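Local coordinates for protein RNase III inhibitor (PDB 5M3I) that is of unknown function but belongs to the macro domain family, whose alpha/beta fold is built around a mixed, mostly parallel sheet flanked by helices, at residues D23-V28 / N117-A122; G68-V73 / H83-P88; D108-I113 / Q147-V152. All coordinates share one frame; numbering follows the deposited sequence.

Contact 1. Residues D23-V28 / N117-A122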
ATOM      1  N   ASP A  23       0.753   4.169  13.776  1.00 65.30           N
ATOM      2  CA  ASP A  23       1.306   3.256  14.761  1.00 73.35           C
ATOM      3  C   ASP A  23       0.840   1.837  14.423  1.00 69.59           C
ATOM      4  O   ASP A  23       0.063   1.228  15.167  1.00 71.21           O
ATOM      5  CB  ASP A  23       0.845   3.679  16.172  1.00 80.71           C
ATOM      6  CG  ASP A  23       1.455   2.825  17.277  1.00 89.38           C
ATOM      7  OD1 ASP A  23       2.639   2.410  17.154  1.00 97.74           O
ATOM      8  OD2 ASP A  23       0.737   2.558  18.264  1.00 95.26           O
ATOM      9  N   THR A  24       1.290   1.347  13.274  1.00 63.25           N
ATOM     10  CA  THR A  24       0.893   0.033  12.796  1.00 59.09           C
ATOM     11  C   THR A  24       2.122  -0.787  12.452  1.00 57.38           C
ATOM     12  O   THR A  24       3.239  -0.291  12.299  1.00 57.55           O
ATOM     13  CB  THR A  24      -0.057   0.107  11.567  1.00 56.36           C
ATOM     14  OG1 THR A  24       0.567   0.837  10.510  1.00 56.88           O
ATOM     15  CG2 THR A  24      -1.367   0.772  11.934  1.00 55.53           C
ATOM     16  N   GLU A  25       1.897  -2.068  12.341  1.00 56.33           N
ATOM     17  CA  GLU A  25       2.960  -3.017  12.041  1.00 58.45           C
ATOM     18  C   GLU A  25       3.381  -2.948  10.568  1.00 55.94           C
ATOM     19  O   GLU A  25       4.547  -3.161  10.251  1.00 56.37           O
ATOM     20  CB  GLU A  25       2.426  -4.392  12.401  1.00 64.51           C
ATOM     21  CG  GLU A  25       3.457  -5.473  12.447  1.00 75.83           C
ATOM     22  CD  GLU A  25       2.908  -6.775  13.037  1.00 80.32           C
ATOM     23  OE1 GLU A  25       3.337  -7.856  12.564  1.00 80.43           O
ATOM     24  OE2 GLU A  25       2.069  -6.700  13.958  1.00 81.67           O
ATOM     25  N   ALA A  26       2.422  -2.646   9.673  1.00 51.10           N
ATOM     26  CA  ALA A  26       2.704  -2.450   8.249  1.00 51.12           C
ATOM     27  C   ALA A  26       2.141  -1.125   7.742  1.00 48.88           C
ATOM     28  O   ALA A  26       1.139  -0.622   8.250  1.00 47.95           O
ATOM     29  CB  ALA A  26       2.136  -3.591   7.427  1.00 51.65           C
ATOM     30  N   LEU A  27       2.816  -0.568   6.744  1.00 48.13           N
ATOM     31  CA  LEU A  27       2.289   0.571   6.001  1.00 46.67           C
ATOM     32  C   LEU A  27       2.162   0.169   4.562  1.00 46.60           C
ATOM     33  O   LEU A  27       3.070  -0.467   4.037  1.00 48.01           O
ATOM     34  CB  LEU A  27       3.246   1.745   6.094  1.00 49.38           C
ATOM     35  CG  LEU A  27       3.668   2.203   7.482  1.00 50.94           C
ATOM     36  CD1 LEU A  27       4.682   3.325   7.335  1.00 55.33           C
ATOM     37  CD2 LEU A  27       2.470   2.687   8.260  1.00 53.13           C
ATOM     38  N   VAL A  28       1.057   0.549   3.919  1.00 45.80           N
ATOM     39  CA  VAL A  28       0.901   0.387   2.479  1.00 44.22           C
ATOM     40  C   VAL A  28       1.254   1.665   1.688  1.00 45.92           C
ATOM     41  O   VAL A  28       0.848   2.777   2.023  1.00 47.99           O
ATOM     42  CB  VAL A  28      -0.505  -0.035   2.127  1.00 43.67           C
ATOM     43  CG1 VAL A  28      -0.651  -0.194   0.614  1.00 44.08           C
ATOM     44  CG2 VAL A  28      -0.876  -1.319   2.846  1.00 42.47           C
ATOM     45  N   ASN A 117       1.584 -12.787   9.144  1.00 60.34           N
ATOM     46  CA  ASN A 117       0.937 -12.599  10.425  1.00 64.37           C
ATOM     47  C   ASN A 117       0.934 -11.152  10.913  1.00 63.53           C
ATOM     48  O   ASN A 117       1.146 -10.861  12.104  1.00 62.83           O
ATOM     49  CB  ASN A 117       1.596 -13.562  11.484  1.00 71.53           C
ATOM     50  CG  ASN A 117       0.557 -14.189  12.398  1.00 75.73           C
ATOM     51  OD1 ASN A 117      -0.632 -14.278  12.070  1.00 75.91           O
ATOM     52  ND2 ASN A 117       1.004 -14.630  13.556  1.00 81.80           N
ATOM     53  N   ILE A 118       0.645 -10.229   9.990  1.00 60.67           N
ATOM     54  CA  ILE A 118       0.604  -8.815  10.320  1.00 57.25           C
ATOM     55  C   ILE A 118      -0.664  -8.561  11.155  1.00 55.67           C
ATOM     56  O   ILE A 118      -1.745  -9.009  10.798  1.00 57.96           O
ATOM     57  CB  ILE A 118       0.702  -7.972   9.032  1.00 57.18           C
ATOM     58  CG1 ILE A 118       2.135  -8.056   8.501  1.00 59.06           C
ATOM     59  CG2 ILE A 118       0.306  -6.517   9.274  1.00 55.82           C
ATOM     60  CD1 ILE A 118       2.271  -7.669   7.040  1.00 57.23           C
ATOM     61  N   ALA A 119      -0.496  -7.926  12.310  1.00 55.47           N
ATOM     62  CA  ALA A 119      -1.609  -7.591  13.239  1.00 54.58           C
ATOM     63  C   ALA A 119      -2.317  -6.256  12.898  1.00 56.13           C
ATOM     64  O   ALA A 119      -3.451  -6.047  13.290  1.00 58.28           O
ATOM     65  CB  ALA A 119      -1.066  -7.485  14.643  1.00 53.87           C
ATOM     66  N   SER A 120      -1.618  -5.359  12.203  1.00 52.83           N
ATOM     67  CA  SER A 120      -2.150  -4.060  11.949  1.00 53.66           C
ATOM     68  C   SER A 120      -1.513  -3.472  10.691  1.00 51.36           C
ATOM     69  O   SER A 120      -0.317  -3.650  10.463  1.00 54.16           O
ATOM     70  CB  SER A 120      -1.952  -3.138  13.180  1.00 51.10           C
ATOM     71  OG  SER A 120      -0.614  -2.728  13.303  1.00 51.92           O
ATOM     72  N   VAL A 121      -2.324  -2.733   9.938  1.00 48.93           N
ATOM     73  CA  VAL A 121      -1.868  -2.087   8.716  1.00 48.45           C
ATOM     74  C   VAL A 121      -2.565  -0.726   8.488  1.00 45.08           C
ATOM     75  O   VAL A 121      -3.720  -0.538   8.867  1.00 45.19           O
ATOM     76  CB  VAL A 121      -2.053  -3.054   7.555  1.00 47.79           C
ATOM     77  CG1 VAL A 121      -3.487  -3.372   7.391  1.00 49.18           C
ATOM     78  CG2 VAL A 121      -1.508  -2.468   6.278  1.00 49.28           C
ATOM     79  N   ALA A 122      -1.825   0.214   7.916  1.00 43.66           N
ATOM     80  CA  ALA A 122      -2.351   1.538   7.537  1.00 43.93           C
ATOM     81  C   ALA A 122      -2.380   1.572   6.045  1.00 45.05           C
ATOM     82  O   ALA A 122      -1.360   1.254   5.384  1.00 43.50           O
ATOM     83  CB  ALA A 122      -1.483   2.662   8.072  1.00 44.46           C
TER
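Ala26 and Leu27 pair with Val121 and Ala122 in the interior of the macro-domain sheet, where strands 26-31 and 120-123 run parallel as neighbours. The backbone pairing begins with Ala26 N, which donates to Ser120 O at 3.0 Å. One step on, Ala122 N returns a bond to Ala26 O (3.1 Å), and Val28 N then reaches Ala122 O at 2.9 Å. Ala26 O also accepts the Thr24 hydroxyl, OG1 lying 2.8 Å from it and 43° out of the carbonyl plane. The two donors come from opposite faces of that plane, so one oxygen ties strand 120-123 to the loop that leads into strand 26-31.

At this entrance the side chain of Ser120 extends the pairing to Glu25, just before strand 26-31. Its OG sits between its own backbone N and carbonyl carbon (chi1 74°), a position from which it takes the N-H of Glu25 at 2.8 Å in a fairly straight bond of 158°. Glu25 reaches across to segment 117-122: CG is anti to the backbone N, the rest is extended, and OE2 ends beside Ala119, accepting a weak bond from Ala119 N at 3.3 Å.

In this parallel part of the mixed sheet the two faces are covered differently. On the face of Ala26 and Val121, Val28 CG2 crosses Val121 CG2 at 3.7 Å, and Ala26 CB touches both Val121 CG2 and Ile118 CG2; Ile113 of helix 99-115 covers Val121 and Ile118 here. On the other face Leu27 CD2 touches Ala122 CB at 4.0 Å. That methyl group also meets OG1 of Thr24 in the preceding loop, with Ala22 and Tyr157 from nearby loops adding further cover.

Contact 2. Residues G68-V73 / H83-P88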
ATOM      1  N   GLY A  68      -1.190  -6.706  -9.188  1.00 56.48           N
ATOM      2  CA  GLY A  68      -1.823  -7.853  -8.552  1.00 58.21           C
ATOM      3  C   GLY A  68      -0.912  -8.574  -7.570  1.00 59.04           C
ATOM      4  O   GLY A  68      -1.283  -9.615  -7.035  1.00 64.56           O
ATOM      5  N   LYS A  69       0.268  -8.030  -7.356  1.00 57.33           N
ATOM      6  CA  LYS A  69       1.288  -8.631  -6.538  1.00 59.48           C
ATOM      7  C   LYS A  69       1.936  -7.528  -5.682  1.00 55.42           C
ATOM      8  O   LYS A  69       2.460  -6.566  -6.201  1.00 50.71           O
ATOM      9  CB  LYS A  69       2.295  -9.311  -7.460  1.00 67.09           C
ATOM     10  CG  LYS A  69       3.549  -9.877  -6.821  1.00 75.91           C
ATOM     11  CD  LYS A  69       4.189 -10.883  -7.804  1.00 86.90           C
ATOM     12  CE  LYS A  69       5.713 -10.822  -7.842  1.00 91.38           C
ATOM     13  NZ  LYS A  69       6.325 -11.556  -6.692  1.00 95.01           N
ATOM     14  N   MET A  70       1.877  -7.689  -4.372  1.00 52.65           N
ATOM     15  CA  MET A  70       2.555  -6.798  -3.492  1.00 51.15           C
ATOM     16  C   MET A  70       4.066  -6.968  -3.640  1.00 54.01           C
ATOM     17  O   MET A  70       4.544  -8.105  -3.788  1.00 58.05           O
ATOM     18  CB  MET A  70       2.124  -7.072  -2.034  1.00 49.63           C
ATOM     19  CG  MET A  70       0.625  -6.900  -1.709  1.00 49.40           C
ATOM     20  SD  MET A  70      -0.093  -5.286  -2.142  1.00 50.92           S
ATOM     21  CE  MET A  70      -0.653  -5.615  -3.826  1.00 51.05           C
ATOM     22  N   PHE A  71       4.803  -5.864  -3.549  1.00 51.19           N
ATOM     23  CA  PHE A  71       6.225  -5.910  -3.333  1.00 52.74           C
ATOM     24  C   PHE A  71       6.561  -5.503  -1.894  1.00 54.32           C
ATOM     25  O   PHE A  71       6.430  -4.326  -1.524  1.00 52.53           O
ATOM     26  CB  PHE A  71       6.930  -5.029  -4.338  1.00 54.49           C
ATOM     27  CG  PHE A  71       8.418  -5.094  -4.253  1.00 56.46           C
ATOM     28  CD1 PHE A  71       9.095  -6.246  -4.668  1.00 57.43           C
ATOM     29  CD2 PHE A  71       9.132  -4.047  -3.719  1.00 58.98           C
ATOM     30  CE1 PHE A  71      10.473  -6.337  -4.551  1.00 62.08           C
ATOM     31  CE2 PHE A  71      10.519  -4.129  -3.594  1.00 64.34           C
ATOM     32  CZ  PHE A  71      11.194  -5.269  -4.016  1.00 63.50           C
ATOM     33  N   VAL A  72       6.966  -6.470  -1.066  1.00 53.31           N
ATOM     34  CA  VAL A  72       7.052  -6.257   0.377  1.00 55.20           C
ATOM     35  C   VAL A  72       8.500  -6.129   0.808  1.00 56.93           C
ATOM     36  O   VAL A  72       9.315  -6.932   0.410  1.00 64.07           O
ATOM     37  CB  VAL A  72       6.397  -7.426   1.149  1.00 57.48           C
ATOM     38  CG1 VAL A  72       6.372  -7.150   2.648  1.00 57.38           C
ATOM     39  CG2 VAL A  72       4.961  -7.627   0.669  1.00 57.24           C
ATOM     40  N   VAL A  73       8.796  -5.172   1.662  1.00 58.32           N
ATOM     41  CA  VAL A  73      10.135  -4.993   2.208  1.00 63.15           C
ATOM     42  C   VAL A  73      10.056  -4.826   3.738  1.00 63.25           C
ATOM     43  O   VAL A  73       9.161  -4.155   4.252  1.00 59.16           O
ATOM     44  CB  VAL A  73      10.811  -3.749   1.580  1.00 64.95           C
ATOM     45  CG1 VAL A  73      12.251  -3.647   2.041  1.00 72.26           C
ATOM     46  CG2 VAL A  73      10.821  -3.789   0.043  1.00 66.62           C
ATOM     47  N   HIS A  83       7.017  -3.596   8.194  1.00 57.39           N
ATOM     48  CA  HIS A  83       6.883  -3.889   6.769  1.00 55.52           C
ATOM     49  C   HIS A  83       6.327  -2.717   5.977  1.00 55.49           C
ATOM     50  O   HIS A  83       5.406  -2.034   6.421  1.00 54.02           O
ATOM     51  CB  HIS A  83       5.939  -5.063   6.545  1.00 54.56           C
ATOM     52  CG  HIS A  83       6.343  -6.305   7.267  1.00 58.23           C
ATOM     53  ND1 HIS A  83       7.379  -7.110   6.836  1.00 63.94           N
ATOM     54  CD2 HIS A  83       5.862  -6.878   8.391  1.00 56.83           C
ATOM     55  CE1 HIS A  83       7.523  -8.119   7.669  1.00 61.66           C
ATOM     56  NE2 HIS A  83       6.609  -8.003   8.615  1.00 61.56           N
ATOM     57  N   ILE A  84       6.879  -2.518   4.791  1.00 54.13           N
ATOM     58  CA  ILE A  84       6.301  -1.656   3.799  1.00 54.07           C
ATOM     59  C   ILE A  84       5.759  -2.546   2.713  1.00 51.97           C
ATOM     60  O   ILE A  84       6.510  -3.311   2.094  1.00 52.34           O
ATOM     61  CB  ILE A  84       7.350  -0.707   3.141  1.00 55.49           C
ATOM     62  CG1 ILE A  84       8.212  -0.008   4.185  1.00 55.29           C
ATOM     63  CG2 ILE A  84       6.647   0.287   2.219  1.00 55.61           C
ATOM     64  CD1 ILE A  84       7.431   0.718   5.240  1.00 58.37           C
ATOM     65  N   ILE A  85       4.456  -2.436   2.465  1.00 51.74           N
ATOM     66  CA  ILE A  85       3.777  -3.197   1.425  1.00 49.69           C
ATOM     67  C   ILE A  85       3.516  -2.234   0.281  1.00 49.28           C
ATOM     68  O   ILE A  85       2.653  -1.360   0.361  1.00 48.85           O
ATOM     69  CB  ILE A  85       2.480  -3.780   1.943  1.00 48.76           C
ATOM     70  CG1 ILE A  85       2.754  -4.620   3.192  1.00 50.92           C
ATOM     71  CG2 ILE A  85       1.824  -4.619   0.860  1.00 50.23           C
ATOM     72  CD1 ILE A  85       1.508  -5.074   3.928  1.00 50.08           C
ATOM     73  N   ASN A  86       4.293  -2.381  -0.786  1.00 50.49           N
ATOM     74  CA  ASN A  86       4.151  -1.538  -1.956  1.00 48.88           C
ATOM     75  C   ASN A  86       3.107  -2.148  -2.850  1.00 45.46           C
ATOM     76  O   ASN A  86       3.307  -3.212  -3.406  1.00 46.29           O
ATOM     77  CB  ASN A  86       5.471  -1.411  -2.684  1.00 52.48           C
ATOM     78  CG  ASN A  86       6.507  -0.679  -1.855  1.00 55.47           C
ATOM     79  OD1 ASN A  86       6.468   0.544  -1.745  1.00 55.47           O
ATOM     80  ND2 ASN A  86       7.475  -1.417  -1.305  1.00 55.00           N
ATOM     81  N   PHE A  87       1.985  -1.452  -2.983  1.00 44.31           N
ATOM     82  CA  PHE A  87       0.792  -1.927  -3.714  1.00 44.09           C
ATOM     83  C   PHE A  87       0.788  -1.254  -5.078  1.00 47.61           C
ATOM     84  O   PHE A  87       0.666  -0.032  -5.163  1.00 46.12           O
ATOM     85  CB  PHE A  87      -0.415  -1.478  -2.897  1.00 46.01           C
ATOM     86  CG  PHE A  87      -1.715  -2.007  -3.329  1.00 44.87           C
ATOM     87  CD1 PHE A  87      -2.160  -1.820  -4.627  1.00 47.66           C
ATOM     88  CD2 PHE A  87      -2.511  -2.674  -2.439  1.00 44.12           C
ATOM     89  CE1 PHE A  87      -3.368  -2.314  -5.013  1.00 47.48           C
ATOM     90  CE2 PHE A  87      -3.699  -3.221  -2.836  1.00 46.18           C
ATOM     91  CZ  PHE A  87      -4.151  -2.992  -4.122  1.00 46.44           C
ATOM     92  N   PRO A  88       0.947  -2.037  -6.178  1.00 49.84           N
ATOM     93  CA  PRO A  88       0.926  -1.373  -7.506  1.00 48.09           C
ATOM     94  C   PRO A  88      -0.453  -0.926  -7.905  1.00 45.62           C
ATOM     95  O   PRO A  88      -1.339  -1.725  -7.998  1.00 46.26           O
ATOM     96  CB  PRO A  88       1.462  -2.466  -8.453  1.00 48.89           C
ATOM     97  CG  PRO A  88       2.311  -3.344  -7.536  1.00 48.07           C
ATOM     98  CD  PRO A  88       1.446  -3.427  -6.304  1.00 48.17           C
TER
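Phe71 and Asn86 form an antiparallel hydrogen-bonded pair: Phe71 N reaches Asn86 O at 3.0 Å in a nearly straight bond, and Asn86 N answers to Phe71 O. Val73 and Ile84 repeat the pattern, Ile84 N lying 2.9 Å from Val73 O. Between them Val72 and Ile85 make a non-hydrogen-bonded pair, where Val72 CA points its hydrogen at Ile84 O.

One side-chain bond strengthens this backbone pairing. Asn86 ND2 donates to Phe71 O at 3.1 Å, arriving on the opposite face of that carbonyl's plane from Asn86 N, so a single residue grips the oxygen twice. The amide lies alongside the Phe71 ring, the two planes 32° apart, with ND2 at the ring edge; Asn86 OD1 accepts from Asn29 ND2 on strand 26-31.

The apolar contacts gather round Met70, whose chain bends at chi2 (-55°) and again at chi3, carrying CE over one face of the Phe87 ring. CE stands 3.9 Å from the ring centroid in a CH-pi contact. SD approaches the ring obliquely, a Met-aromatic contact, and also meets Ile85 CG2 at 3.6 Å. Beside the loop before strand 71-74, Pro88 CD packs against Lys69 O. Leu109 of helix 99-115 covers Met70 and Ile85.

Together the segments make the beta hairpin that puts antiparallel strand 71-74 on the outer edge of the macro-domain sheet.

Contact 3. Residues D108-I113 / Q147-V152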
ATOM      1  N   ASP A 108      -3.876 -10.030  -3.200  1.00 50.94           N
ATOM      2  CA  ASP A 108      -2.553 -10.363  -2.720  1.00 50.57           C
ATOM      3  C   ASP A 108      -2.233  -9.640  -1.421  1.00 50.85           C
ATOM      4  O   ASP A 108      -1.425 -10.133  -0.625  1.00 51.51           O
ATOM      5  CB  ASP A 108      -1.503 -10.094  -3.757  1.00 51.69           C
ATOM      6  CG  ASP A 108      -0.214 -10.823  -3.479  1.00 54.59           C
ATOM      7  OD1 ASP A 108      -0.232 -12.064  -3.395  1.00 59.96           O
ATOM      8  OD2 ASP A 108       0.857 -10.192  -3.394  1.00 58.26           O
ATOM      9  N   LEU A 109      -2.805  -8.463  -1.207  1.00 49.58           N
ATOM     10  CA  LEU A 109      -2.598  -7.777   0.054  1.00 50.46           C
ATOM     11  C   LEU A 109      -3.109  -8.646   1.222  1.00 54.04           C
ATOM     12  O   LEU A 109      -2.430  -8.725   2.241  1.00 51.20           O
ATOM     13  CB  LEU A 109      -3.314  -6.430   0.102  1.00 48.77           C
ATOM     14  CG  LEU A 109      -3.177  -5.664   1.432  1.00 49.77           C
ATOM     15  CD1 LEU A 109      -1.728  -5.324   1.761  1.00 48.93           C
ATOM     16  CD2 LEU A 109      -4.004  -4.379   1.375  1.00 49.19           C
ATOM     17  N   ILE A 110      -4.289  -9.252   1.066  1.00 53.32           N
ATOM     18  CA  ILE A 110      -4.840 -10.103   2.092  1.00 56.16           C
ATOM     19  C   ILE A 110      -3.924 -11.305   2.312  1.00 58.91           C
ATOM     20  O   ILE A 110      -3.637 -11.679   3.442  1.00 59.90           O
ATOM     21  CB  ILE A 110      -6.218 -10.624   1.669  1.00 59.54           C
ATOM     22  CG1 ILE A 110      -7.250  -9.496   1.731  1.00 59.95           C
ATOM     23  CG2 ILE A 110      -6.656 -11.802   2.517  1.00 61.17           C
ATOM     24  CD1 ILE A 110      -8.536  -9.858   1.012  1.00 61.22           C
ATOM     25  N   ARG A 111      -3.504 -11.917   1.226  1.00 60.40           N
ATOM     26  CA  ARG A 111      -2.634 -13.072   1.296  1.00 62.75           C
ATOM     27  C   ARG A 111      -1.341 -12.730   2.048  1.00 60.12           C
ATOM     28  O   ARG A 111      -0.895 -13.468   2.866  1.00 62.91           O
ATOM     29  CB  ARG A 111      -2.302 -13.570  -0.112  1.00 66.28           C
ATOM     30  CG  ARG A 111      -1.486 -14.861  -0.122  1.00 74.44           C
ATOM     31  CD  ARG A 111      -0.980 -15.237  -1.511  1.00 81.28           C
ATOM     32  NE  ARG A 111      -0.000 -14.262  -2.009  1.00 86.21           N
ATOM     33  CZ  ARG A 111       1.260 -14.111  -1.573  1.00 89.04           C
ATOM     34  NH1 ARG A 111       1.757 -14.878  -0.615  1.00 91.59           N
ATOM     35  NH2 ARG A 111       2.033 -13.174  -2.114  1.00 88.31           N
ATOM     36  N   VAL A 112      -0.768 -11.576   1.779  1.00 59.02           N
ATOM     37  CA  VAL A 112       0.489 -11.204   2.391  1.00 59.25           C
ATOM     38  C   VAL A 112       0.332 -10.941   3.905  1.00 55.71           C
ATOM     39  O   VAL A 112       1.238 -11.232   4.699  1.00 55.16           O
ATOM     40  CB  VAL A 112       1.081  -9.998   1.624  1.00 60.18           C
ATOM     41  CG1 VAL A 112       2.136  -9.251   2.412  1.00 62.50           C
ATOM     42  CG2 VAL A 112       1.635 -10.475   0.291  1.00 63.55           C
ATOM     43  N   ILE A 113      -0.770 -10.301   4.284  1.00 52.81           N
ATOM     44  CA  ILE A 113      -1.024 -10.005   5.681  1.00 53.47           C
ATOM     45  C   ILE A 113      -1.150 -11.312   6.455  1.00 54.77           C
ATOM     46  O   ILE A 113      -0.699 -11.382   7.588  1.00 56.33           O
ATOM     47  CB  ILE A 113      -2.253  -9.066   5.852  1.00 51.75           C
ATOM     48  CG1 ILE A 113      -1.862  -7.632   5.457  1.00 50.09           C
ATOM     49  CG2 ILE A 113      -2.775  -9.076   7.282  1.00 50.83           C
ATOM     50  CD1 ILE A 113      -3.010  -6.729   5.113  1.00 49.59           C
ATOM     51  N   GLN A 147     -12.709  -6.948   5.973  1.00 60.98           N
ATOM     52  CA  GLN A 147     -13.637  -7.826   6.641  1.00 64.19           C
ATOM     53  C   GLN A 147     -13.260  -9.322   6.539  1.00 67.21           C
ATOM     54  O   GLN A 147     -13.756 -10.117   7.336  1.00 64.12           O
ATOM     55  CB  GLN A 147     -15.034  -7.592   6.118  1.00 66.28           C
ATOM     56  CG  GLN A 147     -15.551  -6.283   6.666  1.00 69.11           C
ATOM     57  CD  GLN A 147     -16.863  -5.906   6.075  1.00 70.43           C
ATOM     58  OE1 GLN A 147     -17.221  -6.378   5.030  1.00 70.79           O
ATOM     59  NE2 GLN A 147     -17.582  -5.034   6.743  1.00 76.92           N
ATOM     60  N   GLN A 148     -12.412  -9.699   5.577  1.00 63.85           N
ATOM     61  CA  GLN A 148     -11.860 -11.045   5.545  1.00 68.67           C
ATOM     62  C   GLN A 148     -10.680 -11.243   6.500  1.00 66.58           C
ATOM     63  O   GLN A 148     -10.191 -12.350   6.634  1.00 65.52           O
ATOM     64  CB  GLN A 148     -11.409 -11.425   4.141  1.00 72.10           C
ATOM     65  CG  GLN A 148     -12.443 -11.256   3.031  1.00 76.54           C
ATOM     66  CD  GLN A 148     -12.018 -11.907   1.745  1.00 82.63           C
ATOM     67  OE1 GLN A 148     -11.729 -13.124   1.689  1.00 90.22           O
ATOM     68  NE2 GLN A 148     -12.044 -11.128   0.682  1.00 83.17           N
ATOM     69  N   LEU A 149     -10.263 -10.191   7.206  1.00 64.02           N
ATOM     70  CA  LEU A 149      -9.198 -10.299   8.185  1.00 62.27           C
ATOM     71  C   LEU A 149      -9.704  -9.780   9.522  1.00 63.49           C
ATOM     72  O   LEU A 149      -9.244  -8.746   9.998  1.00 60.23           O
ATOM     73  CB  LEU A 149      -8.011  -9.501   7.721  1.00 58.41           C
ATOM     74  CG  LEU A 149      -7.394  -9.933   6.386  1.00 58.95           C
ATOM     75  CD1 LEU A 149      -6.479  -8.852   5.905  1.00 54.91           C
ATOM     76  CD2 LEU A 149      -6.653 -11.240   6.540  1.00 59.61           C
ATOM     77  N   PRO A 150     -10.645 -10.515  10.144  1.00 66.39           N
ATOM     78  CA  PRO A 150     -11.308 -10.026  11.363  1.00 66.49           C
ATOM     79  C   PRO A 150     -10.395  -9.816  12.574  1.00 67.28           C
ATOM     80  O   PRO A 150     -10.800  -9.098  13.484  1.00 69.47           O
ATOM     81  CB  PRO A 150     -12.338 -11.114  11.673  1.00 68.27           C
ATOM     82  CG  PRO A 150     -11.803 -12.354  11.029  1.00 68.68           C
ATOM     83  CD  PRO A 150     -11.081 -11.882   9.788  1.00 67.69           C
ATOM     84  N   ASP A 151      -9.184 -10.370  12.589  1.00 67.13           N
ATOM     85  CA  ASP A 151      -8.221 -10.092  13.683  1.00 69.57           C
ATOM     86  C   ASP A 151      -7.131  -9.049  13.353  1.00 65.31           C
ATOM     87  O   ASP A 151      -6.161  -8.894  14.116  1.00 61.84           O
ATOM     88  CB  ASP A 151      -7.560 -11.399  14.130  1.00 77.10           C
ATOM     89  CG  ASP A 151      -8.572 -12.410  14.653  1.00 89.63           C
ATOM     90  OD1 ASP A 151      -9.448 -12.045  15.503  1.00 95.20           O
ATOM     91  OD2 ASP A 151      -8.492 -13.584  14.213  1.00 95.06           O
ATOM     92  N   VAL A 152      -7.268  -8.342  12.229  1.00 59.67           N
ATOM     93  CA  VAL A 152      -6.282  -7.341  11.836  1.00 58.84           C
ATOM     94  C   VAL A 152      -6.898  -5.949  12.084  1.00 58.49           C
ATOM     95  O   VAL A 152      -8.071  -5.734  11.812  1.00 58.47           O
ATOM     96  CB  VAL A 152      -5.898  -7.530  10.355  1.00 56.64           C
ATOM     97  CG1 VAL A 152      -4.941  -6.464   9.886  1.00 55.46           C
ATOM     98  CG2 VAL A 152      -5.253  -8.896  10.164  1.00 59.32           C
TER
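Ile113 carries the close-packed half of this contact, its CG2 meeting Val152 CG2 at 3.8 Å and Leu149 CD1 at 4.0 Å. In Ile113, CG2 is anti to the backbone N (CG1 at chi1 -75°), and this branch is the one that the two loop residues share. Leu149 spreads its two methyls over successive turns of the helix: CD1 goes to Ile113, near both CG2 and CD1, while CD2 touches Ile110 CG2 at 4.1 Å. Every one of these side chains crosses its partner obliquely, all four are buried, and no hydrogen bond joins the two segments. Within the helix itself, Arg111 NE forms a salt bridge with Asp108 OD1 at 2.6 Å, and NH2 of the same arginine bonds to that oxygen too, both close to the guanidinium plane.

Leu149 and Val152 are the first and last residues of a type I beta turn, closed by Val152 N to Leu149 O at 3.0 Å. That turn lies within a beta-alpha-beta unit of the macro domain, between helix 135-147 and strand 153-156, and it abuts helix 99-115, which packs beside helix 135-147. Phe146 and Ala145 of helix 135-147 extend the same apolar surface, touching Ile113 and Ile110 respectively.

Toward solvent the contact thins out. Here the residue on the loop is Gln148, which is exposed. The side chains of Gln148 and Ile110 cross at about a right angle, NE2 coming within 3.7 Å of Ile110 CD1, a touch without any polar partner in Ile110; the backbone oxygen of Gln148 accepts from Arg114 NH2.

Contacts 1 and 2 belong to one sheet, their centres about 12 Å apart, and meet where strand 26-31 lies beside strand 83-88: Leu27 O is 2.9 Å from Ile85 N, and Leu27 N is 3.0 Å from His83 O, both probable hydrogen bonds. Contact 3 lies off the sheet, its centre about 11 Å from that of contact 1 and 14 Å from that of contact 2. Helix 99-115 connects it to both. Ile113 O probably accepts from Ile118 N at 3.0 Å, as the chain turns into strand 120-123, and Val112 CG1 packs on Val72 CG2 at 3.7 Å. In sequence, contact 2 is nested within contact 1, whereas contacts 1 and 3 interleave.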